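Endo-beta-1,4-glucanase (cellulase B) (Bacillus halodurans, PDB 4V2X) hydrolyses beta-glucans, among them xyloglucan and beta-1,3-1,4-glucans, with a family 5 catalytic module joined to an Ig-like module and a CBM46 module. Local coordinates at residues G167-Y172 and N219-E224; N196-S201 and A213-L218; Q202-I207 and T242-T247. All coordinates share one frame; numbering follows the deposited sequence.

Interaction 1: residues G167-Y172 and N219-E224; sequences GVMVKY and NTVFFE
Met169 and Tyr172 of one helix pack on Val221 and Phe222 of the next. Most of the contact is apolar. The ends of Met169 and Val221 meet head on. The terminal methyl CE of Met169 sits 3.4 Å from Val221 CG1, tighter than usual for two carbons, and 3.6 Å from Val221 CG2. It therefore touches both branches of the valine. The methionine chain bends twice to get there. Its last torsion (chi3 -33°) is off a staggered position, which suggests a tight, slightly strained fit. Val221 CG1 is shared: it also lies at the edge of the Tyr172 ring, near its plane, 3.4 Å from Tyr172 CE2. The methionine methyl and the tyrosine edge thus grip one valine methyl.

Tyr172 reaches this place with CG anti to its backbone N (chi1 -178°). The ring then runs out across the gap and passes alongside Val221. Its far end meets Phe222, whose CB is 3.3 Å from Tyr172 OH and 4.1 Å from Tyr172 CE2. The Phe222 ring itself turns off to another side.

The polar part is small. Tyr172 OH hydrogen-bonds to the backbone O of Leu218, just before the second segment, which fixes the end of the ring. Trp176 meets both the Tyr172 and the Phe222 rings edge to face. Asn219 bonds through OD1 to Ser194.

All the touching side chains are buried. The two segment axes pass 11.2 Å apart and run roughly parallel, crossing at -31°. This is the packing of neighbouring outer helices in a (beta/alpha)8 barrel: helices 165-183 and 209-227 flank strand 190-193 in sequence and lie side by side outside the sheet.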
loop_
_atom_site.group_PDB
_atom_site.type_symbol
_atom_site.label_atom_id
_atom_site.label_comp_id
_atom_site.label_asym_id
_atom_site.label_seq_id
_atom_site.Cartn_x
_atom_site.Cartn_y
_atom_site.Cartn_z
ATOM N N GLY A 167 12.258 1.631 -16.736
ATOM C CA GLY A 167 12.179 1.089 -18.095
ATOM C C GLY A 167 10.763 0.702 -18.493
ATOM O O GLY A 167 10.289 1.046 -19.583
ATOM N N VAL A 168 10.078 -0.019 -17.612
ATOM C CA VAL A 168 8.687 -0.382 -17.865
ATOM C C VAL A 168 7.810 0.861 -17.851
ATOM O O VAL A 168 6.961 1.035 -18.729
ATOM C CB VAL A 168 8.174 -1.425 -16.851
ATOM C CG1 VAL A 168 6.658 -1.549 -16.904
ATOM C CG2 VAL A 168 8.825 -2.774 -17.120
ATOM N N MET A 169 8.023 1.735 -16.871
ATOM C CA MET A 169 7.197 2.935 -16.746
ATOM C C MET A 169 7.284 3.839 -17.983
ATOM O O MET A 169 6.265 4.352 -18.446
ATOM C CB MET A 169 7.558 3.718 -15.479
ATOM C CG MET A 169 6.853 3.235 -14.213
ATOM S SD MET A 169 5.038 3.309 -14.225
ATOM C CE MET A 169 4.774 4.751 -15.241
ATOM N N VAL A 170 8.489 4.017 -18.519
ATOM C CA VAL A 170 8.682 4.816 -19.736
ATOM C C VAL A 170 7.873 4.259 -20.915
ATOM O O VAL A 170 7.190 5.001 -21.610
ATOM C CB VAL A 170 10.181 4.910 -20.124
ATOM C CG1 VAL A 170 10.353 5.420 -21.548
ATOM C CG2 VAL A 170 10.928 5.812 -19.146
ATOM N N LYS A 171 7.958 2.953 -21.125
ATOM C CA LYS A 171 7.243 2.287 -22.216
ATOM C C LYS A 171 5.721 2.331 -22.033
ATOM O O LYS A 171 4.980 2.653 -22.964
ATOM C CB LYS A 171 7.721 0.841 -22.309
ATOM C CG LYS A 171 7.254 0.101 -23.549
ATOM C CD LYS A 171 7.975 -1.225 -23.669
ATOM C CE LYS A 171 7.421 -2.073 -24.801
ATOM N NZ LYS A 171 8.229 -3.296 -24.987
ATOM N N TYR A 172 5.272 2.010 -20.823
ATOM C CA TYR A 172 3.851 2.040 -20.462
ATOM C C TYR A 172 3.274 3.446 -20.618
ATOM O O TYR A 172 2.220 3.622 -21.228
ATOM C CB TYR A 172 3.709 1.549 -19.024
ATOM C CG TYR A 172 2.319 1.450 -18.450
ATOM C CD1 TYR A 172 1.512 0.342 -18.697
ATOM C CD2 TYR A 172 1.840 2.423 -17.582
ATOM C CE1 TYR A 172 0.251 0.226 -18.129
ATOM C CE2 TYR A 172 0.582 2.315 -17.011
ATOM C CZ TYR A 172 -0.205 1.220 -17.285
ATOM O OH TYR A 172 -1.441 1.142 -16.693
ATOM N N ASN A 219 -1.727 1.552 -12.420
ATOM C CA ASN A 219 -3.094 2.046 -12.473
ATOM C C ASN A 219 -3.154 3.563 -12.311
ATOM O O ASN A 219 -3.971 4.235 -12.935
ATOM C CB ASN A 219 -3.960 1.362 -11.410
ATOM C CG ASN A 219 -4.390 -0.044 -11.813
ATOM O OD1 ASN A 219 -4.484 -0.357 -12.997
ATOM N ND2 ASN A 219 -4.674 -0.889 -10.825
ATOM N N THR A 220 -2.277 4.087 -11.466
ATOM C CA THR A 220 -2.289 5.503 -11.110
ATOM C C THR A 220 -1.722 6.375 -12.223
ATOM O O THR A 220 -2.289 7.418 -12.552
ATOM C CB THR A 220 -1.498 5.713 -9.810
ATOM O OG1 THR A 220 -2.149 4.991 -8.766
ATOM C CG2 THR A 220 -1.414 7.197 -9.422
ATOM N N VAL A 221 -0.605 5.954 -12.803
ATOM C CA VAL A 221 -0.018 6.702 -13.904
ATOM C C VAL A 221 -0.936 6.689 -15.136
ATOM O O VAL A 221 -1.034 7.669 -15.862
ATOM C CB VAL A 221 1.409 6.218 -14.245
ATOM C CG1 VAL A 221 1.413 4.793 -14.774
ATOM C CG2 VAL A 221 2.064 7.184 -15.230
ATOM N N PHE A 222 -1.609 5.566 -15.359
ATOM C CA PHE A 222 -2.601 5.451 -16.423
ATOM C C PHE A 222 -3.710 6.482 -16.212
ATOM O O PHE A 222 -4.048 7.239 -17.122
ATOM C CB PHE A 222 -3.114 4.000 -16.441
ATOM C CG PHE A 222 -4.449 3.798 -17.091
ATOM C CD1 PHE A 222 -4.566 3.720 -18.467
ATOM C CD2 PHE A 222 -5.582 3.599 -16.314
ATOM C CE1 PHE A 222 -5.795 3.488 -19.063
ATOM C CE2 PHE A 222 -6.812 3.372 -16.901
ATOM C CZ PHE A 222 -6.917 3.313 -18.282
ATOM N N PHE A 223 -4.233 6.538 -14.993
ATOM C CA PHE A 223 -5.254 7.521 -14.631
ATOM C C PHE A 223 -4.772 8.948 -14.913
ATOM O O PHE A 223 -5.461 9.722 -15.588
ATOM C CB PHE A 223 -5.632 7.349 -13.161
ATOM C CG PHE A 223 -6.549 8.410 -12.632
ATOM C CD1 PHE A 223 -7.925 8.251 -12.700
ATOM C CD2 PHE A 223 -6.031 9.556 -12.035
ATOM C CE1 PHE A 223 -8.770 9.221 -12.199
ATOM C CE2 PHE A 223 -6.878 10.529 -11.530
ATOM C CZ PHE A 223 -8.244 10.363 -11.613
ATOM N N GLU A 224 -3.585 9.273 -14.407
ATOM C CA GLU A 224 -3.013 10.622 -14.555
ATOM C C GLU A 224 -2.867 11.021 -16.024
ATOM O O GLU A 224 -3.250 12.123 -16.420
ATOM C CB GLU A 224 -1.653 10.707 -13.862
ATOM C CG GLU A 224 -1.720 10.814 -12.348
ATOM C CD GLU A 224 -0.342 10.847 -11.707
ATOM O OE1 GLU A 224 0.358 9.808 -11.723
ATOM O OE2 GLU A 224 0.053 11.914 -11.197
#

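Interaction 2: residues N196-S201 and A213-L218. With CA (calcium ion), chain B.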
loop_
_atom_site.group_PDB
_atom_site.type_symbol
_atom_site.label_atom_id
_atom_site.label_comp_id
_atom_site.label_asym_id
_atom_site.label_seq_id
_atom_site.Cartn_x
_atom_site.Cartn_y
_atom_site.Cartn_z
ATOM N N ASN A 196 -4.210 -5.877 -18.949
ATOM C CA ASN A 196 -4.853 -7.176 -18.733
ATOM C C ASN A 196 -4.116 -8.047 -17.712
ATOM O O ASN A 196 -2.910 -8.224 -17.810
ATOM C CB ASN A 196 -4.912 -7.946 -20.045
ATOM C CG ASN A 196 -5.720 -9.217 -19.928
ATOM O OD1 ASN A 196 -6.900 -9.169 -19.609
ATOM N ND2 ASN A 196 -5.097 -10.356 -20.195
ATOM N N GLU A 197 -4.849 -8.602 -16.749
ATOM C CA GLU A 197 -4.320 -9.648 -15.857
ATOM C C GLU A 197 -2.894 -9.357 -15.359
ATOM O O GLU A 197 -1.974 -10.161 -15.550
ATOM C CB GLU A 197 -4.387 -11.010 -16.569
ATOM C CG GLU A 197 -5.816 -11.396 -16.928
ATOM C CD GLU A 197 -5.991 -12.772 -17.551
ATOM O OE1 GLU A 197 -5.011 -13.394 -18.003
ATOM O OE2 GLU A 197 -7.157 -13.233 -17.592
ATOM N N PRO A 198 -2.697 -8.196 -14.715
ATOM C CA PRO A 198 -1.347 -7.811 -14.308
ATOM C C PRO A 198 -0.723 -8.747 -13.280
ATOM O O PRO A 198 -1.403 -9.228 -12.382
ATOM C CB PRO A 198 -1.544 -6.414 -13.709
ATOM C CG PRO A 198 -2.981 -6.359 -13.335
ATOM C CD PRO A 198 -3.683 -7.155 -14.388
ATOM N N LYS A 199 0.566 -9.014 -13.446
ATOM C CA LYS A 199 1.343 -9.733 -12.441
ATOM C C LYS A 199 2.814 -9.417 -12.670
ATOM O O LYS A 199 3.166 -8.827 -13.694
ATOM C CB LYS A 199 1.075 -11.236 -12.499
ATOM C CG LYS A 199 1.456 -11.920 -13.797
ATOM C CD LYS A 199 1.015 -13.374 -13.788
ATOM C CE LYS A 199 1.680 -14.174 -14.895
ATOM N NZ LYS A 199 1.541 -13.566 -16.244
ATOM N N PHE A 200 3.662 -9.780 -11.711
ATOM C CA PHE A 200 5.067 -9.365 -11.750
ATOM C C PHE A 200 6.017 -10.517 -11.506
ATOM O O PHE A 200 7.130 -10.345 -11.014
ATOM C CB PHE A 200 5.282 -8.195 -10.791
ATOM C CG PHE A 200 4.455 -7.020 -11.151
ATOM C CD1 PHE A 200 4.890 -6.125 -12.122
ATOM C CD2 PHE A 200 3.186 -6.858 -10.611
ATOM C CE1 PHE A 200 4.098 -5.065 -12.514
ATOM C CE2 PHE A 200 2.385 -5.803 -11.004
ATOM C CZ PHE A 200 2.844 -4.900 -11.949
ATOM N N SER A 201 5.548 -11.696 -11.887
ATOM C CA SER A 201 6.375 -12.866 -12.026
ATOM C C SER A 201 6.028 -13.438 -13.384
ATOM O O SER A 201 4.945 -13.166 -13.917
ATOM C CB SER A 201 6.048 -13.876 -10.932
ATOM O OG SER A 201 6.600 -15.139 -11.248
ATOM N N ALA A 213 2.256 -2.762 -4.810
ATOM C CA ALA A 213 2.671 -1.376 -4.988
ATOM C C ALA A 213 2.929 -1.031 -6.445
ATOM O O ALA A 213 2.618 0.077 -6.893
ATOM C CB ALA A 213 3.902 -1.085 -4.150
ATOM N N LEU A 214 3.501 -1.981 -7.185
ATOM C CA LEU A 214 3.755 -1.786 -8.609
ATOM C C LEU A 214 2.446 -1.629 -9.383
ATOM O O LEU A 214 2.322 -0.755 -10.233
ATOM C CB LEU A 214 4.569 -2.951 -9.178
ATOM C CG LEU A 214 5.941 -3.201 -8.537
ATOM C CD1 LEU A 214 6.548 -4.488 -9.065
ATOM C CD2 LEU A 214 6.887 -2.037 -8.777
ATOM N N LEU A 215 1.464 -2.478 -9.095
ATOM C CA LEU A 215 0.179 -2.390 -9.794
ATOM C C LEU A 215 -0.543 -1.077 -9.469
ATOM O O LEU A 215 -1.115 -0.434 -10.355
ATOM C CB LEU A 215 -0.716 -3.596 -9.486
ATOM C CG LEU A 215 -2.106 -3.563 -10.135
ATOM C CD1 LEU A 215 -2.057 -3.364 -11.643
ATOM C CD2 LEU A 215 -2.855 -4.834 -9.794
ATOM N N ASP A 216 -0.483 -0.647 -8.215
ATOM C CA ASP A 216 -1.059 0.652 -7.876
ATOM C C ASP A 216 -0.434 1.754 -8.737
ATOM O O ASP A 216 -1.133 2.619 -9.243
ATOM C CB ASP A 216 -0.877 0.994 -6.403
ATOM C CG ASP A 216 -1.233 2.438 -6.103
ATOM O OD1 ASP A 216 -0.336 3.311 -6.243
ATOM O OD2 ASP A 216 -2.413 2.716 -5.770
ATOM N N ASP A 217 0.886 1.719 -8.888
ATOM C CA ASP A 217 1.582 2.719 -9.700
ATOM C C ASP A 217 1.153 2.687 -11.172
ATOM O O ASP A 217 0.960 3.736 -11.780
ATOM C CB ASP A 217 3.094 2.550 -9.590
ATOM C CG ASP A 217 3.636 2.946 -8.228
ATOM O OD1 ASP A 217 2.874 3.471 -7.381
ATOM O OD2 ASP A 217 4.844 2.749 -8.004
ATOM N N LEU A 218 1.007 1.496 -11.748
ATOM C CA LEU A 218 0.571 1.381 -13.144
ATOM C C LEU A 218 -0.836 1.924 -13.323
ATOM O O LEU A 218 -1.112 2.652 -14.266
ATOM C CB LEU A 218 0.602 -0.073 -13.621
ATOM C CG LEU A 218 1.962 -0.724 -13.816
ATOM C CD1 LEU A 218 1.754 -2.193 -14.128
ATOM C CD2 LEU A 218 2.757 -0.056 -14.928
HETATM CA CA CA B . 1.674 4.268 -5.518
HETATM O O HOH W 1 2.235 2.018 -4.863
HETATM O O HOH W 2 0.313 4.481 -3.540
#
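In this (beta/alpha)8 barrel the loop after the fourth strand, 190-193, folds back on the helix that follows it, 209-227. The loop contains Asn196, Glu197 and Pro198, consistent with the Asn-Glu-Pro signature of family 5 glycoside hydrolases at the active-site end of the barrel. Pro198 and Phe200 make the contact.

Phe200 points its ring at the helix, with CG anti to its carbonyl carbon (chi1 -61°). Leu214 CB stands over one face of the Phe200 ring, 4.0 Å from its centroid and 16° off the normal, a CH-pi contact. Leu214 CD1 reaches the same ring near its base, 3.8 Å from Phe200 CD1. Leu218 comes head-on to Phe200 and meets the ring at its edge, in plane, with Leu218 CD1 3.6 Å from Phe200 CZ. One leucine thus covers a face and another closes the edge. Pro198 meets Leu215 beside them: CG of the proline ring is 3.6 Å from Leu215 CD1.

The same helix turn binds calcium through residues that do not touch the loop. Asp216 OD1 lies 2.3 Å from the metal and Asp217 OD1 2.4 Å, each aspartate giving one oxygen. Two waters also coordinate, and one of them donates a hydrogen bond to Ala213 O (2.8 Å). Asp216 and Asp217 of the second subunit bind the same ion, which places it between the subunits. The other oxygens are held too: Asp216 OD2 by Lys261 and Thr258, Asp217 OD2 by Tyr165 and by Lys261 of the second subunit.

The chemistry divides the helix. Between the loop and the helix the contact is made by aromatic and aliphatic groups, while the aspartates, their charge probably offset by the metal and lysines, join two subunits.

Interaction 3: residues Q202-I207 and T242-T247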
loop_
_atom_site.group_PDB
_atom_site.type_symbol
_atom_site.label_atom_id
_atom_site.label_comp_id
_atom_site.label_asym_id
_atom_site.label_seq_id
_atom_site.Cartn_x
_atom_site.Cartn_y
_atom_site.Cartn_z
ATOM N N GLN A 202 6.926 -14.237 -13.952
ATOM C CA GLN A 202 6.596 -14.955 -15.178
ATOM C C GLN A 202 5.518 -16.013 -14.902
ATOM O O GLN A 202 4.846 -16.463 -15.826
ATOM C CB GLN A 202 7.841 -15.593 -15.816
ATOM C CG GLN A 202 8.303 -16.893 -15.170
ATOM C CD GLN A 202 9.181 -17.736 -16.087
ATOM O OE1 GLN A 202 9.885 -17.210 -16.950
ATOM N NE2 GLN A 202 9.148 -19.051 -15.895
ATOM N N ASN A 203 5.359 -16.398 -13.636
ATOM C CA ASN A 203 4.385 -17.415 -13.232
ATOM C C ASN A 203 3.150 -16.842 -12.547
ATOM O O ASN A 203 3.214 -15.786 -11.920
ATOM C CB ASN A 203 5.051 -18.403 -12.279
ATOM C CG ASN A 203 6.209 -19.139 -12.926
ATOM O OD1 ASN A 203 6.162 -19.470 -14.110
ATOM N ND2 ASN A 203 7.255 -19.390 -12.154
ATOM N N TRP A 204 2.033 -17.563 -12.665
ATOM C CA TRP A 204 0.814 -17.272 -11.902
ATOM C C TRP A 204 0.954 -17.744 -10.458
ATOM O O TRP A 204 1.682 -18.695 -10.177
ATOM C CB TRP A 204 -0.399 -17.970 -12.532
ATOM C CG TRP A 204 -0.689 -17.504 -13.914
ATOM C CD1 TRP A 204 -0.166 -17.997 -15.075
ATOM C CD2 TRP A 204 -1.558 -16.434 -14.286
ATOM N NE1 TRP A 204 -0.663 -17.301 -16.151
ATOM C CE2 TRP A 204 -1.519 -16.334 -15.694
ATOM C CE3 TRP A 204 -2.362 -15.546 -13.565
ATOM C CZ2 TRP A 204 -2.255 -15.384 -16.395
ATOM C CZ3 TRP A 204 -3.094 -14.605 -14.262
ATOM C CH2 TRP A 204 -3.037 -14.532 -15.664
ATOM N N GLY A 205 0.245 -17.084 -9.549
ATOM C CA GLY A 205 0.216 -17.493 -8.148
ATOM C C GLY A 205 1.503 -17.226 -7.388
ATOM O O GLY A 205 1.804 -17.916 -6.415
ATOM N N GLU A 206 2.259 -16.221 -7.830
ATOM C CA GLU A 206 3.492 -15.817 -7.162
ATOM C C GLU A 206 3.440 -14.320 -6.871
ATOM O O GLU A 206 4.381 -13.582 -7.176
ATOM C CB GLU A 206 4.715 -16.158 -8.022
ATOM C CG GLU A 206 4.899 -17.651 -8.259
ATOM C CD GLU A 206 6.230 -17.991 -8.911
ATOM O OE1 GLU A 206 6.862 -17.096 -9.518
ATOM O OE2 GLU A 206 6.647 -19.165 -8.826
ATOM N N ILE A 207 2.330 -13.886 -6.276
ATOM C CA ILE A 207 2.129 -12.478 -5.942
ATOM C C ILE A 207 2.808 -12.176 -4.612
ATOM O O ILE A 207 2.436 -12.728 -3.581
ATOM C CB ILE A 207 0.634 -12.111 -5.854
ATOM C CG1 ILE A 207 -0.070 -12.408 -7.183
ATOM C CG2 ILE A 207 0.469 -10.640 -5.487
ATOM C CD1 ILE A 207 -1.582 -12.367 -7.103
ATOM N N THR A 242 -7.808 -5.870 -10.561
ATOM C CA THR A 242 -7.054 -6.484 -9.478
ATOM C C THR A 242 -5.840 -7.226 -10.046
ATOM O O THR A 242 -5.780 -7.530 -11.247
ATOM C CB THR A 242 -7.902 -7.521 -8.725
ATOM O OG1 THR A 242 -8.419 -8.468 -9.664
ATOM C CG2 THR A 242 -9.046 -6.869 -8.012
ATOM N N MET A 243 -4.889 -7.546 -9.175
ATOM C CA MET A 243 -3.750 -8.397 -9.553
ATOM C C MET A 243 -4.282 -9.722 -10.093
ATOM O O MET A 243 -5.178 -10.333 -9.486
ATOM C CB MET A 243 -2.831 -8.665 -8.351
ATOM C CG MET A 243 -1.438 -9.173 -8.723
ATOM S SD MET A 243 -0.381 -7.906 -9.460
ATOM C CE MET A 243 -0.107 -6.864 -8.030
ATOM N N GLU A 244 -3.748 -10.129 -11.244
ATOM C CA GLU A 244 -4.157 -11.356 -11.952
ATOM C C GLU A 244 -5.643 -11.378 -12.319
ATOM O O GLU A 244 -6.174 -12.424 -12.701
ATOM C CB GLU A 244 -3.795 -12.604 -11.130
ATOM C CG GLU A 244 -2.303 -12.833 -10.979
ATOM C CD GLU A 244 -1.956 -14.141 -10.288
ATOM O OE1 GLU A 244 -2.863 -14.845 -9.793
ATOM O OE2 GLU A 244 -0.759 -14.472 -10.250
ATOM N N THR A 245 -6.292 -10.217 -12.250
ATOM C CA THR A 245 -7.754 -10.090 -12.289
ATOM C C THR A 245 -8.448 -11.120 -11.388
ATOM O O THR A 245 -9.557 -11.576 -11.683
ATOM C CB THR A 245 -8.323 -10.142 -13.722
ATOM O OG1 THR A 245 -7.904 -11.354 -14.364
ATOM C CG2 THR A 245 -7.870 -8.904 -14.551
ATOM N N ALA A 246 -7.809 -11.418 -10.258
ATOM C CA ALA A 246 -8.304 -12.403 -9.303
ATOM C C ALA A 246 -9.227 -11.746 -8.270
ATOM O O ALA A 246 -9.340 -10.527 -8.215
ATOM C CB ALA A 246 -7.131 -13.088 -8.626
ATOM N N THR A 247 -9.889 -12.559 -7.454
ATOM C CA THR A 247 -10.963 -12.070 -6.581
ATOM C C THR A 247 -10.743 -12.286 -5.084
ATOM O O THR A 247 -11.656 -12.065 -4.303
ATOM C CB THR A 247 -12.312 -12.733 -6.933
ATOM O OG1 THR A 247 -12.248 -14.140 -6.650
ATOM C CG2 THR A 247 -12.669 -12.507 -8.391
HETATM O O HOH W 3 1.988 -14.081 -9.961
#
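Glu244 turns CG anti to its carbonyl carbon (chi1 -67°) and is extended beyond it, which carries its carboxylate across to Trp204 and Gly205. The two segments are loops at the same end of the (beta/alpha)8 barrel, following its fourth and fifth strands. Gly205 N donates to Glu244 OE2 over 2.9 Å, nearly straight at 161°, and the carboxylate accepts on its syn lone pair. A water gives OE2 a second bond. It donates to Glu244 OE2 (2.8 Å) and to Asn203 O, and accepts from Glu206 N, so it ties the carboxylate to the backbone around Gly205.

Trp204 lies alongside the glutamate, the two side chains running in opposite directions. Trp204 CE3 is 3.6 Å from Glu244 CD and Trp204 CZ3 3.8 Å from Glu244 CB. Ring and carboxylate planes stand 63° apart, with Glu244 OE1 at the edge of the Trp204 ring, in plane. Lys199 makes a cation-pi contact with the same indole.

Ile207 covers the carboxylate face away from Trp204, with Ile207 CD1 3.7 Å from Glu244 CD, so the flat group is held between them. Ile207 CD1 also packs 3.6 Å from Met243 CG, as the isoleucine slides past the bent methionine.

With an alanine at Glu244, the Gly205 N-H and the water would probably lose their shared acceptor, and the indole would be likely to gain freedom to turn.

The second loop is also braced from within: Thr242 OG1 donates to Ala246 O over 2.7 Å, in the carbonyl plane and on a lone pair.

From the N terminus, helix 165-183 supplies the first side of interaction 1. The chain then passes through strand 190-193 and the loop that holds 196-201 and 202-207 into helix 209-227. Interaction 2 closes a short loop between 196-201 and 213-218. It nests within the longer loop that interaction 1 closes at 219-224. Interaction 3 crosses both: it starts at 202-207, inside them, and ends at 242-247, beyond them. Interactions 1 and 2 share helix 209-227 and meet where Tyr172 bonds to Leu218. Interactions 2 and 3 meet through Ser201 with Glu206 and Pro198 with Glu244. Together they join two outer helices to two barrel loops.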